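Local coordinates for protein glycerol dehydrogenase (Schizosaccharomyces pombe, PDB 1TA9) that catalyses the NAD(+)-dependent oxidation of glycerol, probably to dihydroxyacetone, at a zinc-containing active site, and so takes part in glycerol assimilation, at residues V96-D99 / Q100-N104; N108-V111 / D112-Q116; I211-T215 / D216-R220; G285-T288 / E289-N293. One frame throughout, in Å; residues are numbered along the deposited sequence.

Contacts 1 and 2 follow each other on helix 100-115, their centres about 13 Å apart, and they touch where Trp103 CZ3 packs 3.4 Å from Val111 CG2. Contacts 3 and 4 form a second pair, with centres about 11 Å apart: a probable hydrogen bond of 2.7 Å joins Thr215 OG1 to Glu292 OE1, and Ile218 CG2 lies 3.5 Å from Phe291 CZ. Contacts 1 and 3 both start from strands of the same parallel sheet but do not touch, their nearest atoms being about 7 Å apart. Both approach the probable NAD(+) site: the side chains of Val102 and Val217 each lie about 4 Å (nearest atoms) from that of Thr177, and contact 1 holds Asp99.

Contact 1: V96-D99 / Q100-N104; sequences VLAD and QNVWN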
loop_
_atom_site.group_PDB
_atom_site.type_symbol
_atom_site.label_atom_id
_atom_site.label_comp_id
_atom_site.label_asym_id
_atom_site.label_seq_id
_atom_site.Cartn_x
_atom_site.Cartn_y
_atom_site.Cartn_z
ATOM N N VAL B 96 -20.073 -17.372 51.227
ATOM C CA VAL B 96 -19.074 -17.812 50.267
ATOM C C VAL B 96 -19.449 -19.231 49.864
ATOM O O VAL B 96 -19.491 -20.137 50.701
ATOM C CB VAL B 96 -17.651 -17.787 50.861
ATOM C CG1 VAL B 96 -16.656 -18.337 49.844
ATOM C CG2 VAL B 96 -17.272 -16.362 51.226
ATOM N N LEU B 97 -19.740 -19.410 48.581
ATOM C CA LEU B 97 -20.142 -20.705 48.045
ATOM C C LEU B 97 -19.102 -21.284 47.093
ATOM O O LEU B 97 -18.689 -20.623 46.143
ATOM C CB LEU B 97 -21.471 -20.561 47.304
ATOM C CG LEU B 97 -22.023 -21.807 46.611
ATOM C CD1 LEU B 97 -22.418 -22.844 47.662
ATOM C CD2 LEU B 97 -23.219 -21.426 45.758
ATOM N N ALA B 98 -18.696 -22.526 47.347
ATOM C CA ALA B 98 -17.710 -23.202 46.503
ATOM C C ALA B 98 -17.716 -24.701 46.781
ATOM O O ALA B 98 -17.993 -25.121 47.903
ATOM C CB ALA B 98 -16.320 -22.632 46.765
ATOM N N ASP B 99 -17.425 -25.510 45.763
ATOM C CA ASP B 99 -17.385 -26.954 45.967
ATOM C C ASP B 99 -16.150 -27.237 46.819
ATOM O O ASP B 99 -15.324 -26.350 47.020
ATOM C CB ASP B 99 -17.331 -27.702 44.623
ATOM C CG ASP B 99 -16.050 -27.452 43.846
ATOM O OD1 ASP B 99 -16.063 -27.668 42.613
ATOM O OD2 ASP B 99 -15.031 -27.058 44.449
ATOM N N GLN B 100 -16.015 -28.459 47.319
ATOM C CA GLN B 100 -14.885 -28.788 48.178
ATOM C C GLN B 100 -13.526 -28.545 47.533
ATOM O O GLN B 100 -12.594 -28.081 48.190
ATOM C CB GLN B 100 -14.986 -30.239 48.646
ATOM C CG GLN B 100 -14.132 -30.544 49.862
ATOM C CD GLN B 100 -14.316 -29.518 50.968
ATOM O OE1 GLN B 100 -13.592 -28.523 51.035
ATOM N NE2 GLN B 100 -15.300 -29.748 51.830
ATOM N N ASN B 101 -13.417 -28.859 46.247
ATOM C CA ASN B 101 -12.170 -28.679 45.519
ATOM C C ASN B 101 -11.700 -27.225 45.579
ATOM O O ASN B 101 -10.535 -26.951 45.874
ATOM C CB ASN B 101 -12.358 -29.105 44.060
ATOM C CG ASN B 101 -11.057 -29.124 43.283
ATOM O OD1 ASN B 101 -11.052 -29.297 42.061
ATOM N ND2 ASN B 101 -9.943 -28.956 43.985
ATOM N N VAL B 102 -12.609 -26.294 45.305
ATOM C CA VAL B 102 -12.261 -24.881 45.322
ATOM C C VAL B 102 -11.946 -24.385 46.727
ATOM O O VAL B 102 -11.118 -23.489 46.901
ATOM C CB VAL B 102 -13.384 -24.025 44.700
ATOM C CG1 VAL B 102 -13.031 -22.554 44.795
ATOM C CG2 VAL B 102 -13.577 -24.417 43.242
ATOM N N TRP B 103 -12.599 -24.963 47.735
ATOM C CA TRP B 103 -12.325 -24.562 49.112
ATOM C C TRP B 103 -10.878 -24.910 49.436
ATOM O O TRP B 103 -10.165 -24.135 50.073
ATOM C CB TRP B 103 -13.262 -25.280 50.093
ATOM C CG TRP B 103 -14.563 -24.568 50.313
ATOM C CD1 TRP B 103 -15.800 -24.969 49.900
ATOM C CD2 TRP B 103 -14.748 -23.312 50.975
ATOM N NE1 TRP B 103 -16.747 -24.040 50.263
ATOM C CE2 TRP B 103 -16.128 -23.012 50.924
ATOM C CE3 TRP B 103 -13.882 -22.407 51.606
ATOM C CZ2 TRP B 103 -16.661 -21.843 51.478
ATOM C CZ3 TRP B 103 -14.412 -21.244 52.158
ATOM C CH2 TRP B 103 -15.791 -20.974 52.089
ATOM N N ASN B 104 -10.445 -26.080 48.981
ATOM C CA ASN B 104 -9.084 -26.536 49.226
ATOM C C ASN B 104 -8.075 -25.665 48.489
ATOM O O ASN B 104 -7.019 -25.323 49.024
ATOM C CB ASN B 104 -8.924 -27.984 48.757
ATOM C CG ASN B 104 -9.891 -28.937 49.444
ATOM O OD1 ASN B 104 -10.016 -30.095 49.048
ATOM N ND2 ASN B 104 -10.573 -28.457 50.478
HETATM O O HOH W 1 -13.609 -28.185 41.453
#
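Asp99 keeps CG between its own backbone N and carbonyl carbon (chi1 66°), which folds the carboxylate over the first turn of helix 100-115; Trp103 sets CG opposite its carbonyl carbon (chi1 -87°), which carries the indole back along strand 93-98. The result at Asp99 is an N-cap. Its OD2 accepts from Val102 N at 2.7 Å, nearly along the C-O axis and almost straight, with 170° at the hydrogen. The backbone of the same residue starts the helical ladder, Asp99 O accepting from Trp103 N at 3.1 Å. A water donates to Asp99 OD1 (2.8 Å) and also to Asn101 OD1, tying the second carboxylate oxygen to the helix. Around the indole, Ala98 CB sits over one face, 4.0 Å from the centroid of the five-membered ring, a CH-pi contact. Val96 O lies at the edge, 3.4 Å from Trp103 CZ2, and Val96 CG1 packs on CH2 of the ring at 3.6 Å. The indole NE1 is hydrogen-bonded to Leu124 O on the next strand. A leucine in place of Trp103 would probably leave Leu124 O without this donor and open a gap beside Val96 and Ala98. Such a capped strand-to-helix turn makes the first connection of the beta-alpha-beta unit of strand 93-98, helix 100-115 and strand 120-125, and Asp99 within it probably contributes to the NAD(+) site of this dehydrogenase.

Contact 2: N108-V111 / D112-Q116; sequences NKIV and DSLSQ
Asp112 N donates to Asn108 O at 2.8 Å, the shortest of four backbone bonds that step along two turns of the helix in the i to i+4 pattern; the others run from Ser113 N to Lys109 O, from Leu114 N to Ile110 O and from Ser115 N to Val111 O. Side-chain hydrogen bonding adds a second donor to the last of these. Ser115 OG, placed beside its own backbone N (chi1 -69°), turns back to donate to Val111 O at 3.1 Å from above the carbonyl plane, so two donors grip that oxygen. This is the C-terminal part of helix 100-115, the helix of a beta-alpha-beta unit, laid against the sheet on one flank and against helix 82-86 on another. Apolar packing follows from that position: the side chains of Ile110 and Leu114 run alongside each other in one direction, CG2 to CD1 at 4.2 Å, with Leu114 reaching both Tyr83 and Val121. Val111 also presses on Val121. Ser113 OG, close by, is hydrogen-bonded to Tyr83 N. Water mediates the polar contact on the exposed flank, donating to Asn108 OD1 at 3.1 Å and to Asp112 OD2 at 2.7 Å, a bridge that spans one helical turn.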
loop_
_atom_site.group_PDB
_atom_site.type_symbol
_atom_site.label_atom_id
_atom_site.label_comp_id
_atom_site.label_asym_id
_atom_site.label_seq_id
_atom_site.Cartn_x
_atom_site.Cartn_y
_atom_site.Cartn_z
ATOM N N ASN B 108 -10.627 -20.253 50.832
ATOM C CA ASN B 108 -10.301 -19.798 52.179
ATOM C C ASN B 108 -9.546 -18.477 52.191
ATOM O O ASN B 108 -9.593 -17.739 53.177
ATOM C CB ASN B 108 -9.495 -20.864 52.928
ATOM C CG ASN B 108 -10.363 -22.008 53.411
ATOM O OD1 ASN B 108 -11.381 -21.787 54.065
ATOM N ND2 ASN B 108 -9.965 -23.235 53.095
ATOM N N LYS B 109 -8.847 -18.178 51.100
ATOM C CA LYS B 109 -8.107 -16.929 51.006
ATOM C C LYS B 109 -9.102 -15.772 51.054
ATOM O O LYS B 109 -8.855 -14.746 51.687
ATOM C CB LYS B 109 -7.307 -16.885 49.701
ATOM C CG LYS B 109 -6.301 -18.022 49.560
ATOM C CD LYS B 109 -5.561 -17.947 48.231
ATOM C CE LYS B 109 -4.655 -19.152 48.029
ATOM N NZ LYS B 109 -3.598 -19.247 49.072
ATOM N N ILE B 110 -10.235 -15.949 50.382
ATOM C CA ILE B 110 -11.272 -14.927 50.361
ATOM C C ILE B 110 -11.866 -14.783 51.763
ATOM O O ILE B 110 -11.976 -13.676 52.289
ATOM C CB ILE B 110 -12.387 -15.298 49.353
ATOM C CG1 ILE B 110 -11.808 -15.295 47.930
ATOM C CG2 ILE B 110 -13.552 -14.322 49.468
ATOM C CD1 ILE B 110 -12.772 -15.779 46.869
ATOM N N VAL B 111 -12.232 -15.910 52.367
ATOM C CA VAL B 111 -12.815 -15.904 53.704
ATOM C C VAL B 111 -11.890 -15.215 54.704
ATOM O O VAL B 111 -12.326 -14.363 55.474
ATOM C CB VAL B 111 -13.105 -17.343 54.193
ATOM C CG1 VAL B 111 -13.676 -17.315 55.608
ATOM C CG2 VAL B 111 -14.082 -18.022 53.244
ATOM N N ASP B 112 -10.612 -15.582 54.683
ATOM C CA ASP B 112 -9.636 -14.990 55.593
ATOM C C ASP B 112 -9.590 -13.471 55.483
ATOM O O ASP B 112 -9.565 -12.773 56.495
ATOM C CB ASP B 112 -8.239 -15.561 55.325
ATOM C CG ASP B 112 -8.094 -16.997 55.803
ATOM O OD1 ASP B 112 -7.032 -17.606 55.554
ATOM O OD2 ASP B 112 -9.040 -17.515 56.433
ATOM N N SER B 113 -9.576 -12.962 54.253
ATOM C CA SER B 113 -9.527 -11.522 54.021
ATOM C C SER B 113 -10.717 -10.801 54.644
ATOM O O SER B 113 -10.554 -9.787 55.322
ATOM C CB SER B 113 -9.489 -11.231 52.516
ATOM O OG SER B 113 -9.531 -9.836 52.270
ATOM N N LEU B 114 -11.914 -11.325 54.409
ATOM C CA LEU B 114 -13.126 -10.718 54.939
ATOM C C LEU B 114 -13.181 -10.821 56.461
ATOM O O LEU B 114 -13.631 -9.891 57.136
ATOM C CB LEU B 114 -14.356 -11.384 54.312
ATOM C CG LEU B 114 -14.384 -11.349 52.776
ATOM C CD1 LEU B 114 -15.659 -12.008 52.264
ATOM C CD2 LEU B 114 -14.297 -9.905 52.290
ATOM N N SER B 115 -12.721 -11.949 56.997
ATOM C CA SER B 115 -12.712 -12.166 58.445
ATOM C C SER B 115 -11.761 -11.199 59.135
ATOM O O SER B 115 -12.126 -10.542 60.107
ATOM C CB SER B 115 -12.291 -13.600 58.771
ATOM O OG SER B 115 -13.285 -14.524 58.372
ATOM N N GLN B 116 -10.536 -11.120 58.623
ATOM C CA GLN B 116 -9.521 -10.236 59.182
ATOM C C GLN B 116 -9.989 -8.789 59.176
ATOM O O GLN B 116 -9.344 -7.918 59.759
ATOM C CB GLN B 116 -8.223 -10.354 58.379
ATOM C CG GLN B 116 -7.603 -11.737 58.406
ATOM C CD GLN B 116 -6.464 -11.886 57.413
ATOM O OE1 GLN B 116 -5.862 -12.954 57.301
ATOM N NE2 GLN B 116 -6.168 -10.816 56.681
HETATM O O HOH W 2 -10.707 -19.631 56.255
#

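Contact 3: I211-T215 / D216-R220; sequences IFIDT and DVIVR
The side chains of Asp214 and Asp216 run alongside each other, their carboxylate planes turned 54° apart. Asp216 N meets Asp214 OD2 at 2.9 Å, the capping bond at the start of helix 215-220; Val217 CG2 comes across Asp214 CG at 4.0 Å. The guanidinium of Arg220 has Asp216 OD1 at its edge and in its plane, in a salt bridge with NE at 3.0 Å, although that oxygen is approached from 40° above its own carboxylate plane. Asp214 reaches its position with CG opposite the backbone N (chi1 -177°), which places the carboxylate on the carbonyl side, reaching forward to the amide of Asp216. Its carbonyl oxygen also serves the helix, accepting from Ile218 N at 3.3 Å and weakly from Val217 N, while Thr215 O takes Val219 N at 2.9 Å. The side chains of Ile213 and Ile218 cross at a slant, CG2 of Ile213 lying 3.6 Å from CG1 of Ile218, and the pair faces helix 289-307, Ile213 touching Thr299 and Ile218 touching Val295. His77 N hydrogen-bonds to Asp214 OD2 and Phe79 N to OD1, so this buried N-cap joins the end of strand 210-214 to the segment that follows strand 71-75. Were Asp214 replaced by a leucine, the amides of Asp216, His77 and Phe79 would probably be left without their acceptor. Three backbone N-H groups meet the Asp214 carboxylate at a helix start, which probably favours its charged form, and Asp216, paired with both Arg220 and Arg76, probably has its negative charge largely balanced.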
loop_
_atom_site.group_PDB
_atom_site.type_symbol
_atom_site.label_atom_id
_atom_site.label_comp_id
_atom_site.label_asym_id
_atom_site.label_seq_id
_atom_site.Cartn_x
_atom_site.Cartn_y
_atom_site.Cartn_z
ATOM N N ILE B 211 -17.109 -9.195 39.210
ATOM C CA ILE B 211 -16.439 -10.395 38.714
ATOM C C ILE B 211 -15.040 -10.185 39.289
ATOM O O ILE B 211 -14.379 -9.192 38.990
ATOM C CB ILE B 211 -16.409 -10.466 37.174
ATOM C CG1 ILE B 211 -17.717 -11.074 36.639
ATOM C CG2 ILE B 211 -15.287 -11.393 36.729
ATOM C CD1 ILE B 211 -18.990 -10.467 37.180
ATOM N N PHE B 212 -14.614 -11.116 40.133
ATOM C CA PHE B 212 -13.346 -11.024 40.854
ATOM C C PHE B 212 -12.469 -12.214 40.484
ATOM O O PHE B 212 -12.821 -13.361 40.761
ATOM C CB PHE B 212 -13.689 -11.012 42.352
ATOM C CG PHE B 212 -12.539 -10.687 43.265
ATOM C CD1 PHE B 212 -11.551 -9.789 42.890
ATOM C CD2 PHE B 212 -12.489 -11.245 44.539
ATOM C CE1 PHE B 212 -10.524 -9.449 43.778
ATOM C CE2 PHE B 212 -11.473 -10.913 45.428
ATOM C CZ PHE B 212 -10.487 -10.013 45.046
ATOM N N ILE B 213 -11.329 -11.936 39.858
ATOM C CA ILE B 213 -10.432 -12.998 39.405
ATOM C C ILE B 213 -9.022 -12.918 39.964
ATOM O O ILE B 213 -8.358 -11.888 39.845
ATOM C CB ILE B 213 -10.302 -12.984 37.862
ATOM C CG1 ILE B 213 -11.685 -13.049 37.219
ATOM C CG2 ILE B 213 -9.433 -14.157 37.392
ATOM C CD1 ILE B 213 -11.658 -12.893 35.712
ATOM N N ASP B 214 -8.562 -14.013 40.563
ATOM C CA ASP B 214 -7.207 -14.078 41.096
ATOM C C ASP B 214 -6.413 -14.862 40.053
ATOM O O ASP B 214 -6.605 -16.065 39.883
ATOM C CB ASP B 214 -7.197 -14.796 42.450
ATOM C CG ASP B 214 -5.815 -14.822 43.095
ATOM O OD1 ASP B 214 -5.738 -14.761 44.343
ATOM O OD2 ASP B 214 -4.807 -14.917 42.362
ATOM N N THR B 215 -5.530 -14.172 39.339
ATOM C CA THR B 215 -4.760 -14.811 38.282
ATOM C C THR B 215 -3.708 -15.822 38.740
ATOM O O THR B 215 -3.162 -16.561 37.919
ATOM C CB THR B 215 -4.121 -13.756 37.369
ATOM O OG1 THR B 215 -3.419 -12.793 38.161
ATOM C CG2 THR B 215 -5.204 -13.041 36.561
ATOM N N ASP B 216 -3.421 -15.870 40.038
ATOM C CA ASP B 216 -2.461 -16.857 40.522
ATOM C C ASP B 216 -3.185 -18.197 40.509
ATOM O O ASP B 216 -2.588 -19.249 40.269
ATOM C CB ASP B 216 -1.984 -16.528 41.936
ATOM C CG ASP B 216 -0.848 -17.431 42.384
ATOM O OD1 ASP B 216 -1.092 -18.350 43.195
ATOM O OD2 ASP B 216 0.291 -17.229 41.909
ATOM N N VAL B 217 -4.487 -18.152 40.766
ATOM C CA VAL B 217 -5.302 -19.360 40.746
ATOM C C VAL B 217 -5.466 -19.800 39.291
ATOM O O VAL B 217 -5.377 -20.988 38.968
ATOM C CB VAL B 217 -6.694 -19.101 41.347
ATOM C CG1 VAL B 217 -7.584 -20.329 41.161
ATOM C CG2 VAL B 217 -6.565 -18.752 42.824
ATOM N N ILE B 218 -5.696 -18.831 38.413
ATOM C CA ILE B 218 -5.877 -19.126 36.998
ATOM C C ILE B 218 -4.622 -19.735 36.360
ATOM O O ILE B 218 -4.709 -20.731 35.640
ATOM C CB ILE B 218 -6.271 -17.847 36.202
ATOM C CG1 ILE B 218 -7.489 -17.170 36.840
ATOM C CG2 ILE B 218 -6.568 -18.208 34.759
ATOM C CD1 ILE B 218 -8.708 -18.070 36.991
ATOM N N VAL B 219 -3.456 -19.155 36.633
ATOM C CA VAL B 219 -2.217 -19.652 36.032
ATOM C C VAL B 219 -1.822 -21.048 36.526
ATOM O O VAL B 219 -1.081 -21.759 35.850
ATOM C CB VAL B 219 -1.037 -18.669 36.271
ATOM C CG1 VAL B 219 -0.464 -18.855 37.664
ATOM C CG2 VAL B 219 0.040 -18.868 35.201
ATOM N N ARG B 220 -2.327 -21.435 37.697
ATOM C CA ARG B 220 -2.027 -22.747 38.278
ATOM C C ARG B 220 -2.923 -23.858 37.739
ATOM O O ARG B 220 -2.641 -25.040 37.927
ATOM C CB ARG B 220 -2.166 -22.698 39.806
ATOM C CG ARG B 220 -1.045 -21.966 40.527
ATOM C CD ARG B 220 -1.366 -21.823 42.015
ATOM N NE ARG B 220 -0.281 -21.184 42.757
ATOM C CZ ARG B 220 0.844 -21.798 43.117
ATOM N NH1 ARG B 220 1.036 -23.075 42.805
ATOM N NH2 ARG B 220 1.776 -21.137 43.791
#

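Contact 4: G285-T288 / E289-N293; sequences GVCT and EAFEN
The side chain of Phe291 stands roughly perpendicular to that of Thr288 in the tightly packed half of this turn. Thr288 holds OG1 between its backbone N and carbonyl carbon (chi1 52°), where it accepts from Phe291 N at 3.2 Å, with 156° at the hydrogen, and thereby N-caps helix 289-307. Thr288 OG1 is also hydrogen-bonded to Ser281 OG, while Thr288 O receives Glu292 N at 3.0 Å. Packing continues at Cys287, whose SG stands 3.9 Å from Phe291 CD2 and 5.1 Å from the ring centroid, an oblique sulfur-aromatic contact. A more hydrated, partly exposed side begins at Glu292, where a water donates to OE1, also the partner of Thr215 OG1, at 2.7 Å and reaches Cys287 O only through a weak bond of 3.5 Å; Arg64 of a third subunit packs on Glu292. Glu289, partly exposed, makes a salt bridge to Lys403 of a second subunit, and Cys287 N is hydrogen-bonded to Asp412 OD2 of that subunit. The link between the helices is short: Gly285 ends helix 258-284 in a Schellman motif with positive phi, and Cys287 centres an inverse gamma turn. Phe291 lies on Val219 of helix 215-220, while Ala290 packs against Tyr274 and Ser277 of helix 258-284.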
loop_
_atom_site.group_PDB
_atom_site.type_symbol
_atom_site.label_atom_id
_atom_site.label_comp_id
_atom_site.label_asym_id
_atom_site.label_seq_id
_atom_site.Cartn_x
_atom_site.Cartn_y
_atom_site.Cartn_z
ATOM N N GLY B 285 3.527 -21.997 33.798
ATOM C CA GLY B 285 3.140 -21.538 35.121
ATOM C C GLY B 285 3.560 -20.120 35.464
ATOM O O GLY B 285 3.693 -19.781 36.641
ATOM N N VAL B 286 3.761 -19.281 34.452
ATOM C CA VAL B 286 4.170 -17.900 34.691
ATOM C C VAL B 286 3.059 -16.924 34.317
ATOM O O VAL B 286 2.465 -17.014 33.241
ATOM C CB VAL B 286 5.470 -17.553 33.919
ATOM C CG1 VAL B 286 6.620 -18.401 34.454
ATOM C CG2 VAL B 286 5.290 -17.802 32.430
ATOM N N CYS B 287 2.790 -15.991 35.228
ATOM C CA CYS B 287 1.730 -15.005 35.061
ATOM C C CYS B 287 2.230 -13.741 34.357
ATOM O O CYS B 287 2.375 -12.691 34.979
ATOM C CB CYS B 287 1.154 -14.667 36.447
ATOM S SG CYS B 287 -0.479 -13.874 36.491
ATOM N N THR B 288 2.496 -13.854 33.058
ATOM C CA THR B 288 2.972 -12.725 32.253
ATOM C C THR B 288 1.820 -11.775 31.943
ATOM O O THR B 288 0.661 -12.126 32.142
ATOM C CB THR B 288 3.535 -13.205 30.907
ATOM O OG1 THR B 288 2.560 -14.036 30.263
ATOM C CG2 THR B 288 4.822 -13.990 31.110
ATOM N N GLU B 289 2.133 -10.579 31.447
ATOM C CA GLU B 289 1.077 -9.633 31.102
ATOM C C GLU B 289 0.286 -10.224 29.933
ATOM O O GLU B 289 -0.927 -10.035 29.828
ATOM C CB GLU B 289 1.662 -8.266 30.721
ATOM C CG GLU B 289 0.593 -7.189 30.492
ATOM C CD GLU B 289 1.171 -5.787 30.359
ATOM O OE1 GLU B 289 0.398 -4.852 30.051
ATOM O OE2 GLU B 289 2.390 -5.616 30.568
ATOM N N ALA B 290 0.973 -10.962 29.070
ATOM C CA ALA B 290 0.319 -11.592 27.928
ATOM C C ALA B 290 -0.767 -12.542 28.438
ATOM O O ALA B 290 -1.889 -12.556 27.923
ATOM C CB ALA B 290 1.347 -12.357 27.091
ATOM N N PHE B 291 -0.427 -13.334 29.451
ATOM C CA PHE B 291 -1.374 -14.270 30.055
ATOM C C PHE B 291 -2.537 -13.473 30.639
ATOM O O PHE B 291 -3.704 -13.800 30.422
ATOM C CB PHE B 291 -0.694 -15.073 31.176
ATOM C CG PHE B 291 -1.652 -15.906 31.999
ATOM C CD1 PHE B 291 -2.211 -17.069 31.479
ATOM C CD2 PHE B 291 -1.988 -15.524 33.296
ATOM C CE1 PHE B 291 -3.094 -17.844 32.237
ATOM C CE2 PHE B 291 -2.869 -16.289 34.064
ATOM C CZ PHE B 291 -3.423 -17.453 33.530
ATOM N N GLU B 292 -2.216 -12.424 31.390
ATOM C CA GLU B 292 -3.252 -11.590 31.990
ATOM C C GLU B 292 -4.155 -10.968 30.921
ATOM O O GLU B 292 -5.354 -10.789 31.142
ATOM C CB GLU B 292 -2.616 -10.481 32.839
ATOM C CG GLU B 292 -1.801 -10.992 34.027
ATOM C CD GLU B 292 -2.521 -10.836 35.360
ATOM O OE1 GLU B 292 -1.997 -11.332 36.378
ATOM O OE2 GLU B 292 -3.605 -10.211 35.399
ATOM N N ASN B 293 -3.586 -10.632 29.766
ATOM C CA ASN B 293 -4.382 -10.036 28.695
ATOM C C ASN B 293 -5.454 -11.000 28.207
ATOM O O ASN B 293 -6.599 -10.607 27.953
ATOM C CB ASN B 293 -3.504 -9.644 27.503
ATOM C CG ASN B 293 -2.600 -8.470 27.801
ATOM O OD1 ASN B 293 -2.855 -7.685 28.720
ATOM N ND2 ASN B 293 -1.545 -8.326 27.007
HETATM O O HOH W 3 0.487 -10.188 36.529
#